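Local structure of invasion protein InvA (Salmonella enterica, 2X49) at residues 73-78 against 124-129; 15-20 against 54-59; 102-107 against 286-291; 67-72 against 134-139. The protein forms part of the export apparatus of the Salmonella type III secretion system, used in invading the intestinal epithelium, and is represented here by its C-terminal domain. One frame throughout, in Å; residues are numbered along the deposited sequence.

Contact 1 of 4, residues 73-78 against 124-129; sequences VYFDLM and NALDEL
V73 opens the contact by spreading its two methyl groups over the start of helix 125-139, at A125 and L129. With CG1 anti to the backbone N (chi1 175°), that methyl lies 3.5 Å from A125 O, while CG2 meets L129 CD1 at 3.6 Å, the two side chains crossing at about a right angle. CG1 also lies over one face of the F75 ring, toward its rim. Y74 contributes its backbone: its carbonyl O comes within 3.4 Å of A125 CB and accepts from L77 N, closing a type I beta turn from Y74 to L77. The same alanine methyl lies against the turn, touching F75 CA as well. The F75 ring then reaches on to the helix, and L126 CD2 approaches it at the edge, 4.0 Å from CE1. At L77 a water takes over the link, accepting from A125 N at 2.9 Å and donating only weakly to L77 O. M78, bent at chi2 and chi3, lays SD 3.9 Å from N124 CA. That asparagine is the N-cap of the helix: its OD1 accepts from D127 N at 2.8 Å, nearly in line with its C=O bond. The result is a mainly apolar seat for a helix start on a beta turn. Around it, F75 and L126 both pack on L22 of helix 16-24, A125 and L77 rest on W106 of strand 102-107, and E128 forms salt bridges with R79 and R123.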
# COMPACT_ATOMS: atom_id res chain seq x y z
N VAL A 73 -8.25 16.47 -1.16
CA VAL A 73 -9.36 15.88 -0.46
C VAL A 73 -10.50 16.89 -0.46
O VAL A 73 -10.34 17.95 0.10
CB VAL A 73 -8.99 15.56 1.03
CG1 VAL A 73 -10.21 15.04 1.83
CG2 VAL A 73 -7.84 14.57 1.12
N TYR A 74 -11.61 16.55 -1.10
CA TYR A 74 -12.81 17.44 -1.10
C TYR A 74 -13.63 17.13 0.12
O TYR A 74 -14.56 16.33 0.12
CB TYR A 74 -13.60 17.36 -2.45
CG TYR A 74 -12.85 18.05 -3.57
CD1 TYR A 74 -12.97 19.42 -3.79
CD2 TYR A 74 -11.98 17.35 -4.42
CE1 TYR A 74 -12.27 20.06 -4.71
CE2 TYR A 74 -11.28 17.98 -5.37
CZ TYR A 74 -11.43 19.33 -5.55
OH TYR A 74 -10.70 20.02 -6.50
N PHE A 75 -13.31 17.85 1.17
CA PHE A 75 -13.85 17.62 2.53
C PHE A 75 -15.37 17.64 2.60
O PHE A 75 -15.98 16.94 3.43
CB PHE A 75 -13.30 18.63 3.55
CG PHE A 75 -11.83 18.45 3.84
CD1 PHE A 75 -11.41 17.41 4.62
CD2 PHE A 75 -10.88 19.29 3.26
CE1 PHE A 75 -10.06 17.22 4.87
CE2 PHE A 75 -9.50 19.09 3.50
CZ PHE A 75 -9.12 18.07 4.31
N ASP A 76 -15.97 18.42 1.73
CA ASP A 76 -17.44 18.61 1.74
C ASP A 76 -18.17 17.69 0.73
O ASP A 76 -19.39 17.76 0.60
CB ASP A 76 -17.78 20.10 1.49
CG ASP A 76 -17.05 21.06 2.46
OD1 ASP A 76 -16.86 20.68 3.63
OD2 ASP A 76 -16.63 22.15 2.03
N LEU A 77 -17.41 16.84 0.03
CA LEU A 77 -17.95 15.93 -1.03
C LEU A 77 -17.69 14.46 -0.64
O LEU A 77 -17.14 14.17 0.40
CB LEU A 77 -17.37 16.24 -2.43
CG LEU A 77 -17.44 17.69 -2.98
CD1 LEU A 77 -16.80 17.88 -4.34
CD2 LEU A 77 -18.95 18.08 -3.01
N MET A 78 -18.13 13.58 -1.53
CA MET A 78 -18.02 12.12 -1.41
C MET A 78 -17.24 11.58 -2.59
O MET A 78 -17.49 11.91 -3.73
CB MET A 78 -19.41 11.47 -1.39
CG MET A 78 -20.24 11.85 -0.24
SD MET A 78 -19.63 11.26 1.33
CE MET A 78 -20.04 9.50 1.16
N ASN A 124 -16.40 8.56 2.29
CA ASN A 124 -16.32 9.92 2.85
C ASN A 124 -14.92 10.46 2.86
O ASN A 124 -13.91 9.74 2.77
CB ASN A 124 -16.96 10.05 4.22
CG ASN A 124 -16.20 9.38 5.31
OD1 ASN A 124 -15.00 9.57 5.48
ND2 ASN A 124 -16.94 8.62 6.13
N ALA A 125 -14.89 11.77 2.93
CA ALA A 125 -13.68 12.50 2.66
C ALA A 125 -12.54 12.20 3.66
O ALA A 125 -11.37 12.02 3.26
CB ALA A 125 -13.93 14.01 2.49
N LEU A 126 -12.88 12.09 4.94
CA LEU A 126 -11.86 11.82 5.99
C LEU A 126 -11.33 10.38 5.88
O LEU A 126 -10.16 10.09 6.11
CB LEU A 126 -12.37 12.17 7.38
CG LEU A 126 -12.50 13.67 7.67
CD1 LEU A 126 -13.09 13.92 9.08
CD2 LEU A 126 -11.17 14.39 7.51
N ASP A 127 -12.20 9.49 5.42
CA ASP A 127 -11.83 8.09 5.18
C ASP A 127 -10.88 7.96 4.01
O ASP A 127 -9.95 7.16 4.01
CB ASP A 127 -13.05 7.20 4.97
CG ASP A 127 -13.78 6.90 6.28
OD1 ASP A 127 -13.21 7.08 7.38
OD2 ASP A 127 -14.96 6.48 6.21
N GLU A 128 -11.13 8.77 3.00
CA GLU A 128 -10.26 8.81 1.82
C GLU A 128 -8.88 9.39 2.22
O GLU A 128 -7.85 8.89 1.84
CB GLU A 128 -10.89 9.60 0.66
CG GLU A 128 -9.93 9.79 -0.52
CD GLU A 128 -9.69 8.53 -1.34
OE1 GLU A 128 -10.20 7.43 -1.00
OE2 GLU A 128 -8.98 8.65 -2.36
N LEU A 129 -8.89 10.40 3.06
CA LEU A 129 -7.65 11.09 3.45
C LEU A 129 -6.78 10.12 4.25
O LEU A 129 -5.60 9.98 4.01
CB LEU A 129 -7.94 12.31 4.31
CG LEU A 129 -6.68 13.02 4.88
CD1 LEU A 129 -5.70 13.40 3.81
CD2 LEU A 129 -7.12 14.23 5.67
O HOH W 1 -17.43 13.05 3.68

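Contact 2 of 4, residues 15-20 against 54-59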
# COMPACT_ATOMS: atom_id res chain seq x y z
N PRO A 15 -5.06 23.43 5.31
CA PRO A 15 -5.56 24.80 5.18
C PRO A 15 -5.99 25.38 6.51
O PRO A 15 -6.62 24.73 7.30
CB PRO A 15 -6.79 24.62 4.26
CG PRO A 15 -6.69 23.27 3.65
CD PRO A 15 -5.96 22.45 4.68
N LYS A 16 -5.61 26.62 6.69
CA LYS A 16 -6.02 27.40 7.87
C LYS A 16 -7.52 27.30 8.10
O LYS A 16 -7.99 27.12 9.22
CB LYS A 16 -5.54 28.85 7.77
CG LYS A 16 -5.82 29.70 8.98
CD LYS A 16 -5.28 31.13 8.86
CE LYS A 16 -3.74 31.25 8.77
NZ LYS A 16 -2.98 30.49 9.82
N SER A 17 -8.24 27.31 6.99
CA SER A 17 -9.71 27.24 6.98
C SER A 17 -10.29 25.93 7.45
O SER A 17 -11.49 25.87 7.72
CB SER A 17 -10.31 27.52 5.60
OG SER A 17 -9.94 26.51 4.66
N ARG A 18 -9.47 24.89 7.49
CA ARG A 18 -9.92 23.54 7.88
C ARG A 18 -9.32 23.07 9.21
O ARG A 18 -9.70 22.03 9.74
CB ARG A 18 -9.57 22.50 6.78
CG ARG A 18 -10.20 22.78 5.41
CD ARG A 18 -11.62 22.40 5.36
NE ARG A 18 -12.10 22.42 3.98
CZ ARG A 18 -13.38 22.26 3.63
NH1 ARG A 18 -14.29 22.08 4.57
NH2 ARG A 18 -13.73 22.24 2.36
N ARG A 19 -8.38 23.83 9.73
CA ARG A 19 -7.57 23.39 10.90
C ARG A 19 -8.44 23.03 12.10
O ARG A 19 -8.26 21.97 12.74
CB ARG A 19 -6.51 24.46 11.26
CG ARG A 19 -5.74 24.29 12.56
CD ARG A 19 -4.58 23.29 12.29
NE ARG A 19 -3.72 23.18 13.46
CZ ARG A 19 -2.65 23.93 13.73
NH1 ARG A 19 -2.26 24.91 12.94
NH2 ARG A 19 -2.00 23.75 14.87
N GLU A 20 -9.38 23.90 12.41
CA GLU A 20 -10.19 23.71 13.62
C GLU A 20 -11.02 22.42 13.47
O GLU A 20 -11.14 21.63 14.39
CB GLU A 20 -11.07 24.93 13.93
CG GLU A 20 -11.92 24.76 15.12
CD GLU A 20 -12.69 26.05 15.48
OE1 GLU A 20 -13.02 26.83 14.55
OE2 GLU A 20 -13.00 26.26 16.66
N LEU A 54 -2.37 27.15 0.56
CA LEU A 54 -3.23 25.99 0.30
C LEU A 54 -4.66 26.39 0.09
O LEU A 54 -5.18 27.20 0.85
CB LEU A 54 -3.20 24.97 1.44
CG LEU A 54 -1.88 24.22 1.69
CD1 LEU A 54 -2.08 23.24 2.85
CD2 LEU A 54 -1.45 23.48 0.44
N ASP A 55 -5.29 25.80 -0.94
CA ASP A 55 -6.75 25.91 -1.12
C ASP A 55 -7.44 25.09 -0.07
O ASP A 55 -6.81 24.47 0.80
CB ASP A 55 -7.28 25.57 -2.52
CG ASP A 55 -7.26 24.08 -2.88
OD1 ASP A 55 -7.22 23.18 -2.00
OD2 ASP A 55 -7.34 23.84 -4.11
N ASP A 56 -8.76 25.15 -0.09
CA ASP A 56 -9.53 24.59 1.05
C ASP A 56 -9.58 23.06 1.09
O ASP A 56 -10.11 22.42 2.01
CB ASP A 56 -11.00 25.08 1.04
CG ASP A 56 -11.17 26.55 1.48
OD1 ASP A 56 -10.25 27.17 2.05
OD2 ASP A 56 -12.29 27.06 1.26
N ASN A 57 -9.02 22.45 0.04
CA ASN A 57 -9.18 21.01 -0.21
C ASN A 57 -7.86 20.32 -0.51
O ASN A 57 -7.77 19.38 -1.29
CB ASN A 57 -10.19 20.81 -1.37
CG ASN A 57 -11.57 21.39 -1.04
OD1 ASN A 57 -12.21 20.81 -0.02
ND2 ASN A 57 -12.04 22.32 -1.69
N SER A 58 -6.83 20.88 0.07
CA SER A 58 -5.45 20.33 -0.12
C SER A 58 -4.75 20.03 1.20
O SER A 58 -4.89 20.76 2.18
CB SER A 58 -4.60 21.35 -0.92
OG SER A 58 -5.15 21.60 -2.20
N ILE A 59 -3.93 18.99 1.19
CA ILE A 59 -3.11 18.57 2.36
C ILE A 59 -1.75 18.17 1.86
O ILE A 59 -1.65 17.58 0.81
CB ILE A 59 -3.73 17.34 3.11
CG1 ILE A 59 -5.14 17.68 3.67
CG2 ILE A 59 -2.81 16.87 4.22
CD1 ILE A 59 -5.14 18.37 5.00
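R18 lies across the turn at D56 and N57 and grips it with its side chain. From CB the chain leaves with CG anti to the carbonyl carbon (chi1 -60°), then bends at chi2 (-78°), which places CD. CG touches D56 O at 3.4 Å, and CD passes the same oxygen slightly farther off. NE then donates to D56 O at 2.8 Å, a nearly straight bond (167°) with the oxygen close to the guanidinium plane. Beyond CZ, NH2 gives a weak bond to N57 OD1 at 3.2 Å and has a second, charged partner in D76. The receiving segment contains an Asx turn at D55, within a type I beta turn from D55 to S58 that leads into strand 58-63 of the mixed sheet: D55 OD1 takes N57 N and S58 OG from opposite faces of its carboxylate. Beside R18, S17 OG donates to D56 OD1 at 2.7 Å, from above the carboxylate plane. Just before the helix, P15 sets its ring carbons against backbone oxygens, CG 3.1 Å from D55 O and CD 3.2 Å from S58 O, a buried oxygen with no polar partner in the model.

Contact 3 of 4, residues 102-107 against 286-291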
# COMPACT_ATOMS: atom_id res chain seq x y z
N SER A 102 -3.57 8.37 -12.31
CA SER A 102 -4.70 8.06 -11.41
C SER A 102 -5.64 9.23 -11.37
O SER A 102 -5.24 10.37 -11.21
CB SER A 102 -4.28 7.80 -9.96
OG SER A 102 -3.76 6.53 -9.77
N GLN A 103 -6.90 8.88 -11.45
CA GLN A 103 -7.99 9.86 -11.37
C GLN A 103 -8.90 9.56 -10.19
O GLN A 103 -9.11 8.41 -9.80
CB GLN A 103 -8.79 9.92 -12.66
CG GLN A 103 -8.18 10.73 -13.83
CD GLN A 103 -9.10 10.77 -15.05
OE1 GLN A 103 -9.89 11.85 -15.17
NE2 GLN A 103 -9.14 9.82 -15.84
N TYR A 104 -9.37 10.65 -9.61
CA TYR A 104 -10.28 10.62 -8.44
C TYR A 104 -11.52 11.44 -8.73
O TYR A 104 -11.42 12.57 -9.16
CB TYR A 104 -9.59 11.15 -7.20
CG TYR A 104 -8.31 10.43 -6.89
CD1 TYR A 104 -8.29 9.39 -6.01
CD2 TYR A 104 -7.11 10.83 -7.48
CE1 TYR A 104 -7.12 8.73 -5.75
CE2 TYR A 104 -5.93 10.15 -7.22
CZ TYR A 104 -5.95 9.11 -6.32
OH TYR A 104 -4.84 8.39 -5.96
N PHE A 105 -12.67 10.86 -8.44
CA PHE A 105 -13.97 11.43 -8.79
C PHE A 105 -14.79 11.66 -7.54
O PHE A 105 -15.02 10.77 -6.72
CB PHE A 105 -14.70 10.49 -9.76
CG PHE A 105 -13.98 10.33 -11.09
CD1 PHE A 105 -14.23 11.19 -12.14
CD2 PHE A 105 -13.03 9.34 -11.25
CE1 PHE A 105 -13.54 11.06 -13.34
CE2 PHE A 105 -12.36 9.19 -12.47
CZ PHE A 105 -12.58 10.06 -13.47
N TRP A 106 -15.23 12.89 -7.44
CA TRP A 106 -15.99 13.33 -6.26
C TRP A 106 -17.36 13.89 -6.73
O TRP A 106 -17.47 14.62 -7.73
CB TRP A 106 -15.24 14.39 -5.46
CG TRP A 106 -13.86 13.99 -4.93
CD1 TRP A 106 -12.68 13.90 -5.67
CD2 TRP A 106 -13.53 13.65 -3.61
NE1 TRP A 106 -11.68 13.56 -4.85
CE2 TRP A 106 -12.16 13.37 -3.57
CE3 TRP A 106 -14.26 13.58 -2.42
CZ2 TRP A 106 -11.49 13.02 -2.39
CZ3 TRP A 106 -13.62 13.23 -1.27
CH2 TRP A 106 -12.23 12.96 -1.23
N VAL A 107 -18.37 13.60 -5.90
CA VAL A 107 -19.73 14.05 -6.15
C VAL A 107 -20.35 14.63 -4.87
O VAL A 107 -19.86 14.47 -3.75
CB VAL A 107 -20.63 12.91 -6.71
CG1 VAL A 107 -20.07 12.39 -8.03
CG2 VAL A 107 -20.79 11.82 -5.72
N ALA A 286 -8.62 4.68 -9.24
CA ALA A 286 -7.26 5.07 -8.79
C ALA A 286 -6.41 3.86 -8.47
O ALA A 286 -6.88 2.85 -8.00
CB ALA A 286 -7.33 5.96 -7.56
N HIS A 287 -5.11 4.01 -8.71
CA HIS A 287 -4.18 2.88 -8.53
C HIS A 287 -4.13 2.32 -7.14
O HIS A 287 -3.96 1.11 -7.00
CB HIS A 287 -2.76 3.25 -9.00
CG HIS A 287 -2.73 3.66 -10.44
ND1 HIS A 287 -1.64 4.28 -11.02
CD2 HIS A 287 -3.68 3.58 -11.39
CE1 HIS A 287 -1.93 4.56 -12.28
NE2 HIS A 287 -3.16 4.14 -12.53
N LYS A 288 -4.29 3.17 -6.12
CA LYS A 288 -4.22 2.68 -4.72
C LYS A 288 -5.36 1.75 -4.40
O LYS A 288 -5.30 1.03 -3.42
CB LYS A 288 -4.19 3.77 -3.66
CG LYS A 288 -5.34 4.67 -3.66
CD LYS A 288 -5.26 5.72 -2.52
CE LYS A 288 -6.50 6.60 -2.50
NZ LYS A 288 -7.62 5.80 -1.95
N ASP A 289 -6.38 1.77 -5.25
CA ASP A 289 -7.64 1.01 -5.04
C ASP A 289 -7.71 -0.24 -5.90
O ASP A 289 -8.75 -0.96 -5.96
CB ASP A 289 -8.86 1.92 -5.26
CG ASP A 289 -8.97 3.03 -4.18
OD1 ASP A 289 -9.05 2.71 -2.97
OD2 ASP A 289 -8.98 4.23 -4.55
N LEU A 290 -6.63 -0.47 -6.60
CA LEU A 290 -6.42 -1.64 -7.49
C LEU A 290 -5.31 -2.52 -7.02
O LEU A 290 -4.49 -2.11 -6.23
CB LEU A 290 -6.05 -1.17 -8.90
CG LEU A 290 -7.13 -0.46 -9.71
CD1 LEU A 290 -6.64 0.14 -11.05
CD2 LEU A 290 -8.39 -1.31 -9.94
N VAL A 291 -5.28 -3.73 -7.56
CA VAL A 291 -4.05 -4.53 -7.53
C VAL A 291 -3.78 -5.07 -8.90
O VAL A 291 -4.69 -5.31 -9.71
CB VAL A 291 -4.10 -5.67 -6.49
CG1 VAL A 291 -4.18 -5.08 -5.03
CG2 VAL A 291 -5.25 -6.63 -6.79
O HOH W 2 -11.00 6.72 -9.13
O HOH W 3 -3.72 6.09 -6.48
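S102 meets H287 through its hydroxyl: a chi1 of -79° sets OG anti to the carbonyl carbon, where it accepts from H287 N at 3.0 Å in an almost straight bond (170°). S102 OG also sits over one face of the H287 imidazole, offset toward the rim, 3.1 Å from H287 CG; the backbone bond thus holds the hydroxyl above the ring. Two residues on, Y104 turns its CG beside its backbone N (chi1 -56°), and the ring comes against A286, whose CB lies 3.3 Å from CE1, a tight apolar contact. K288 CE meets the edge of that ring, 3.9 Å from CE1, while NZ continues to H131 and E128 in helix 125-139 and makes a weak, long salt bridge with D289. Two waters complete the seam. One donates to Q103 O at 2.6 Å and accepts weakly from A286 N; the other hydrogen-bonds to Y104 OH and accepts from K288 N at 3.0 Å. The contact joins two sheets of the domain: strand 102-107 lies in the antiparallel one, where it is flanked by strands 95-99 and 78-80, and the 3-10 turn at 287-289 leads into strand 291-294 of the parallel one, which has strands 314-317 and 236-240 on either side.

Contact 4 of 4, residues 67-72 against 134-139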
# COMPACT_ATOMS: atom_id res chain seq x y z
N ARG A 67 8.71 17.70 1.76
CA ARG A 67 7.43 17.39 1.11
C ARG A 67 7.56 16.06 0.41
O ARG A 67 8.46 15.85 -0.39
CB ARG A 67 7.05 18.47 0.10
CG ARG A 67 6.65 19.78 0.73
CD ARG A 67 6.73 20.93 -0.26
NE ARG A 67 5.56 21.79 -0.14
CZ ARG A 67 5.37 22.68 0.83
NH1 ARG A 67 6.29 22.84 1.79
NH2 ARG A 67 4.27 23.42 0.84
N VAL A 68 6.63 15.18 0.72
CA VAL A 68 6.56 13.82 0.13
C VAL A 68 5.43 13.68 -0.87
O VAL A 68 5.56 13.16 -1.98
CB VAL A 68 6.42 12.78 1.24
CG1 VAL A 68 5.90 11.46 0.71
CG2 VAL A 68 7.81 12.59 1.93
N GLU A 69 4.29 14.19 -0.45
CA GLU A 69 3.09 14.18 -1.31
C GLU A 69 2.13 15.27 -0.95
O GLU A 69 1.97 15.60 0.21
CB GLU A 69 2.34 12.85 -1.14
CG GLU A 69 2.68 11.76 -2.15
CD GLU A 69 2.41 12.19 -3.57
OE1 GLU A 69 1.53 13.05 -3.77
OE2 GLU A 69 3.07 11.66 -4.49
N GLN A 70 1.46 15.77 -1.96
CA GLN A 70 0.33 16.69 -1.76
C GLN A 70 -0.91 15.95 -2.25
O GLN A 70 -0.97 15.47 -3.41
CB GLN A 70 0.53 18.00 -2.53
CG GLN A 70 -0.58 19.05 -2.28
CD GLN A 70 -0.20 20.48 -2.72
OE1 GLN A 70 0.96 20.89 -2.67
NE2 GLN A 70 -1.20 21.26 -3.13
N PHE A 71 -1.89 15.93 -1.35
CA PHE A 71 -3.18 15.27 -1.56
C PHE A 71 -4.29 16.29 -1.77
O PHE A 71 -4.33 17.35 -1.18
CB PHE A 71 -3.57 14.41 -0.34
CG PHE A 71 -2.53 13.39 0.09
CD1 PHE A 71 -2.58 12.08 -0.39
CD2 PHE A 71 -1.52 13.72 0.94
CE1 PHE A 71 -1.69 11.09 0.01
CE2 PHE A 71 -0.57 12.76 1.32
CZ PHE A 71 -0.62 11.45 0.83
N THR A 72 -5.22 15.93 -2.61
CA THR A 72 -6.46 16.68 -2.77
C THR A 72 -7.61 15.88 -2.15
O THR A 72 -7.83 14.76 -2.52
CB THR A 72 -6.73 16.89 -4.25
OG1 THR A 72 -5.64 17.66 -4.80
CG2 THR A 72 -8.10 17.52 -4.54
N ALA A 134 -2.20 6.58 4.65
CA ALA A 134 -1.73 5.24 5.04
C ALA A 134 -0.90 4.59 3.97
O ALA A 134 0.15 3.97 4.24
CB ALA A 134 -2.88 4.36 5.43
N VAL A 135 -1.37 4.69 2.74
CA VAL A 135 -0.68 4.09 1.59
C VAL A 135 0.72 4.67 1.47
O VAL A 135 1.74 3.98 1.29
CB VAL A 135 -1.51 4.28 0.29
CG1 VAL A 135 -0.73 4.07 -0.98
CG2 VAL A 135 -2.76 3.40 0.40
N THR A 136 0.80 5.98 1.66
CA THR A 136 2.05 6.69 1.46
C THR A 136 3.00 6.39 2.61
O THR A 136 4.21 6.24 2.42
CB THR A 136 1.83 8.22 1.33
OG1 THR A 136 0.91 8.44 0.24
CG2 THR A 136 3.11 8.95 1.05
N LEU A 137 2.43 6.31 3.79
CA LEU A 137 3.25 6.03 5.01
C LEU A 137 3.77 4.61 5.02
O LEU A 137 4.91 4.39 5.40
CB LEU A 137 2.51 6.37 6.29
CG LEU A 137 2.36 7.86 6.51
CD1 LEU A 137 1.30 8.20 7.57
CD2 LEU A 137 3.67 8.54 6.92
N ALA A 138 2.95 3.66 4.57
CA ALA A 138 3.41 2.24 4.44
C ALA A 138 4.63 2.18 3.55
O ALA A 138 5.63 1.53 3.86
CB ALA A 138 2.28 1.34 3.87
N ARG A 139 4.58 2.84 2.41
CA ARG A 139 5.68 2.81 1.43
C ARG A 139 6.99 3.32 2.02
O ARG A 139 8.11 2.92 1.64
CB ARG A 139 5.29 3.61 0.17
CG ARG A 139 6.29 3.75 -0.91
CD ARG A 139 5.56 4.26 -2.15
NE ARG A 139 5.34 5.71 -2.21
CZ ARG A 139 4.16 6.30 -2.36
NH1 ARG A 139 3.05 5.58 -2.44
NH2 ARG A 139 4.07 7.62 -2.42
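F71 and T136 meet tip to tip where helix 125-139 packs on an outer strand, 66-72, of the mixed sheet and runs almost antiparallel to it. The two axes pass 10.1 Å apart, their directions differing by 164°. A classic beta bulge, in which V68 and E69 both face L61 of strand 58-63, interrupts the usual alternation, and neighbouring residues of the strand both direct side chains at the helix.

The close-packed half centres on T136. Its OG1 lies in the plane of the F71 ring, at the edge, 3.4 Å from CZ. Being bonded to C132 O one turn back in the helix, this hydroxyl has its polar need met although it faces an aromatic rim. With CG2 anti to the backbone N, the threonine methyl slides past V68 CG1 at 3.8 Å, the two side chains running in opposite directions. The F71 side chain also lies about 3 Å, nearest atoms, from a bound mercury ion.

Toward the more exposed side the fit slackens. E69 CG is 4.3 Å from T136 CG2 and 4.4 Å from R139 NH2, and the opposite charges stay apart, with E69 OE2 4.6 Å from R139 NH2, so any attraction between them is probably modest. R139 NH1 forms a salt bridge with D312. One face of the R139 guanidinium group leans over its own helix, where T136 CA lies 4.0 Å above the plane, offset toward the rim.

Contacts 1 and 2 share a border, their centres 13 Å apart: D76 OD2 and R18 NH2 make a salt bridge at 2.9 Å, and F75 CD2 lies 3.4 Å from R18 NE. Contact 2 joins contact 4 through neighbouring strands of one sheet, with I59 O and F71 N 2.7 Å apart. Contacts 1 and 4 use the beginning and end of helix 125-139, their centres 15 Å apart. Contact 3 meets contact 1 through the salt bridge of E128 OE2 with K288 NZ, 3.2 Å, but does not touch contact 2. M78 and Y104 each have a bound mercury ion about 4 Å from the side chain, and L77 a calcium ion about 6 Å away, nearest atoms.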